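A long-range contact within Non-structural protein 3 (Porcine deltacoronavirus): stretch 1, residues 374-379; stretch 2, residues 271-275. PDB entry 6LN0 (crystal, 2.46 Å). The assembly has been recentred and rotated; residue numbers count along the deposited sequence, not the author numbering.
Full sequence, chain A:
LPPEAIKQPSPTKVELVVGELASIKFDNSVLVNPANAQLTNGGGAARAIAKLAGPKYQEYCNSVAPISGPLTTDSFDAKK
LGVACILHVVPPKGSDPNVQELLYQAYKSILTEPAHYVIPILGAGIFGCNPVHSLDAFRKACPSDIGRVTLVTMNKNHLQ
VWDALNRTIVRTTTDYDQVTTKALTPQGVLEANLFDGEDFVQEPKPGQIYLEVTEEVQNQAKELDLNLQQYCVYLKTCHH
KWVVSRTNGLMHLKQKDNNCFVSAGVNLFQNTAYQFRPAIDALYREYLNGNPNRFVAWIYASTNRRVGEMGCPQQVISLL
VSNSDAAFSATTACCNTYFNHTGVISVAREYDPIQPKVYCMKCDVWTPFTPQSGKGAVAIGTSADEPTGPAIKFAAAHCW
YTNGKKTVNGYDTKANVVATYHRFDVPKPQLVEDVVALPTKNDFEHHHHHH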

ATOM      1  N   GLY A 374     -26.045 -18.082 -31.484  1.00 56.74           N
ATOM      2  CA  GLY A 374     -24.632 -17.789 -31.330  1.00 39.67           C
ATOM      3  C   GLY A 374     -23.863 -17.940 -32.637  1.00 51.57           C
ATOM      4  O   GLY A 374     -24.349 -18.479 -33.637  1.00 56.01           O
ATOM      5  N   LYS A 375     -22.619 -17.464 -32.623  1.00 51.71           N
ATOM      6  CA  LYS A 375     -21.799 -17.441 -33.830  1.00 54.20           C
ATOM      7  C   LYS A 375     -20.759 -18.551 -33.883  1.00 55.68           C
ATOM      8  O   LYS A 375     -20.383 -18.984 -34.975  1.00 62.64           O
ATOM      9  CB  LYS A 375     -21.107 -16.079 -33.964  1.00 57.11           C
ATOM     10  CG  LYS A 375     -22.050 -14.906 -33.714  1.00 57.25           C
ATOM     11  CD  LYS A 375     -21.405 -13.565 -34.035  1.00 66.28           C
ATOM     12  CE  LYS A 375     -22.190 -12.801 -35.118  1.00 71.87           C
ATOM     13  NZ  LYS A 375     -23.587 -12.388 -34.729  1.00 62.75           N
ATOM     14  N   GLY A 376     -20.305 -19.040 -32.738  1.00 53.89           N
ATOM     15  CA  GLY A 376     -19.395 -20.164 -32.717  1.00 49.14           C
ATOM     16  C   GLY A 376     -19.058 -20.528 -31.290  1.00 48.21           C
ATOM     17  O   GLY A 376     -19.658 -20.023 -30.342  1.00 45.76           O
ATOM     18  N   ALA A 377     -18.074 -21.408 -31.141  1.00 46.78           N
ATOM     19  CA  ALA A 377     -17.657 -21.819 -29.811  1.00 43.44           C
ATOM     20  C   ALA A 377     -16.183 -22.189 -29.837  1.00 46.66           C
ATOM     21  O   ALA A 377     -15.702 -22.753 -30.823  1.00 44.74           O
ATOM     22  CB  ALA A 377     -18.494 -22.999 -29.311  1.00 42.44           C
ATOM     23  N   VAL A 378     -15.469 -21.843 -28.760  1.00 42.35           N
ATOM     24  CA  VAL A 378     -14.096 -22.277 -28.535  1.00 38.91           C
ATOM     25  C   VAL A 378     -14.129 -23.502 -27.648  1.00 40.34           C
ATOM     26  O   VAL A 378     -14.840 -23.522 -26.641  1.00 43.13           O
ATOM     27  CB  VAL A 378     -13.242 -21.175 -27.881  1.00 41.62           C
ATOM     28  CG1 VAL A 378     -11.921 -21.760 -27.385  1.00 37.72           C
ATOM     29  CG2 VAL A 378     -13.002 -20.044 -28.853  1.00 44.99           C
ATOM     30  N   ALA A 379     -13.346 -24.518 -27.997  1.00 39.75           N
ATOM     31  CA  ALA A 379     -13.234 -25.725 -27.195  1.00 40.66           C
ATOM     32  C   ALA A 379     -11.792 -25.879 -26.757  1.00 39.77           C
ATOM     33  O   ALA A 379     -10.875 -25.559 -27.517  1.00 44.51           O
ATOM     34  CB  ALA A 379     -13.675 -26.969 -27.983  1.00 40.16           C
TER
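Stretch 2, residues 271-275: NTAYQ

Stretch 2 has no regular helix or strand; phi/psi changes from -110/13 at Ala-273 to -77/156 at Tyr-274. It lies beside the start of the strand that begins at Gly-376 and continues past Ala-379, running obliquely and roughly against stretch 1: Lys-375 meets Ala-273, while Val-378 reaches Thr-272. The nearest CA pair is Lys-375 CA and Ala-273 CA, 6.9 Å apart. No main-chain hydrogen bond joins the stretches, and every close contact involves a side chain of at least one of them, burying 221 Å² in all.

The polar evidence centres on Tyr-274, the residue most covered by the other stretch. Its CA-to-CB bond points sideways, yet with chi1 in the m well (-60°) the ring brings its hydroxyl to the strand backbone. There Tyr-274 OH donates a weak hydrogen bond to Gly-376 O at 3.3 Å, and it also lies 3.3 Å from Ala-377 CA. Within stretch 2, Tyr-274 N bonds to Thr-272 OG1 at 3.3 Å; the nearly linear 172° angle ties the tyrosine's own amide to the threonine side chain.

Apolar contacts complete the fit. Val-378, a t rotamer pointing toward stretch 2, places CG2 4.1 Å from Tyr-274 CE2, at the ring edge, and 4.3 Å from Thr-272 CG2. Separately, Lys-375 CD approaches Ala-273 CB to 3.8 Å, although the lysine's end leads away.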

ATOM      1  N   ASN A 271      -9.397 -14.542 -34.446  1.00 47.67           N
ATOM      2  CA  ASN A 271     -10.096 -15.306 -35.470  1.00 54.64           C
ATOM      3  C   ASN A 271     -11.445 -15.827 -35.009  1.00 52.70           C
ATOM      4  O   ASN A 271     -11.976 -16.754 -35.627  1.00 52.41           O
ATOM      5  CB  ASN A 271      -9.229 -16.469 -35.964  1.00 55.44           C
ATOM      6  CG  ASN A 271      -8.209 -16.018 -36.996  1.00 58.88           C
ATOM      7  OD1 ASN A 271      -7.011 -15.956 -36.711  1.00 59.49           O
ATOM      8  ND2 ASN A 271      -8.687 -15.647 -38.181  1.00 54.53           N
ATOM      9  N   THR A 272     -11.999 -15.277 -33.937  1.00 46.67           N
ATOM     10  CA  THR A 272     -13.389 -15.522 -33.588  1.00 52.12           C
ATOM     11  C   THR A 272     -14.201 -14.260 -33.846  1.00 55.31           C
ATOM     12  O   THR A 272     -13.697 -13.246 -34.330  1.00 55.76           O
ATOM     13  CB  THR A 272     -13.545 -15.941 -32.132  1.00 48.95           C
ATOM     14  OG1 THR A 272     -13.541 -14.758 -31.337  1.00 45.73           O
ATOM     15  CG2 THR A 272     -12.414 -16.832 -31.708  1.00 51.76           C
ATOM     16  N   ALA A 273     -15.483 -14.325 -33.511  1.00 53.98           N
ATOM     17  CA  ALA A 273     -16.391 -13.227 -33.787  1.00 52.93           C
ATOM     18  C   ALA A 273     -16.820 -12.509 -32.520  1.00 54.90           C
ATOM     19  O   ALA A 273     -17.760 -11.710 -32.563  1.00 57.97           O
ATOM     20  CB  ALA A 273     -17.611 -13.740 -34.548  1.00 58.72           C
ATOM     21  N   TYR A 274     -16.151 -12.766 -31.400  1.00 55.72           N
ATOM     22  CA  TYR A 274     -16.582 -12.268 -30.103  1.00 50.69           C
ATOM     23  C   TYR A 274     -16.232 -10.793 -29.950  1.00 50.85           C
ATOM     24  O   TYR A 274     -15.321 -10.281 -30.601  1.00 56.86           O
ATOM     25  CB  TYR A 274     -15.926 -13.073 -28.980  1.00 49.64           C
ATOM     26  CG  TYR A 274     -16.231 -14.557 -28.985  1.00 46.90           C
ATOM     27  CD1 TYR A 274     -17.517 -15.026 -29.229  1.00 46.15           C
ATOM     28  CD2 TYR A 274     -15.230 -15.484 -28.739  1.00 41.95           C
ATOM     29  CE1 TYR A 274     -17.788 -16.381 -29.228  1.00 49.04           C
ATOM     30  CE2 TYR A 274     -15.480 -16.831 -28.737  1.00 42.55           C
ATOM     31  CZ  TYR A 274     -16.765 -17.287 -28.977  1.00 50.95           C
ATOM     32  OH  TYR A 274     -17.032 -18.648 -28.968  1.00 48.72           O
ATOM     33  N   GLN A 275     -16.967 -10.107 -29.070  1.00 50.31           N
ATOM     34  CA  GLN A 275     -16.703  -8.708 -28.748  1.00 51.62           C
ATOM     35  C   GLN A 275     -16.531  -8.539 -27.240  1.00 47.72           C
ATOM     36  O   GLN A 275     -17.437  -8.862 -26.470  1.00 48.11           O
ATOM     37  CB  GLN A 275     -17.819  -7.786 -29.255  1.00 56.03           C
ATOM     38  CG  GLN A 275     -17.697  -6.381 -28.641  1.00 62.50           C
ATOM     39  CD  GLN A 275     -18.560  -5.333 -29.313  1.00 72.23           C
ATOM     40  OE1 GLN A 275     -19.631  -5.631 -29.847  1.00 80.92           O
ATOM     41  NE2 GLN A 275     -18.101  -4.083 -29.275  1.00 72.40           N
TER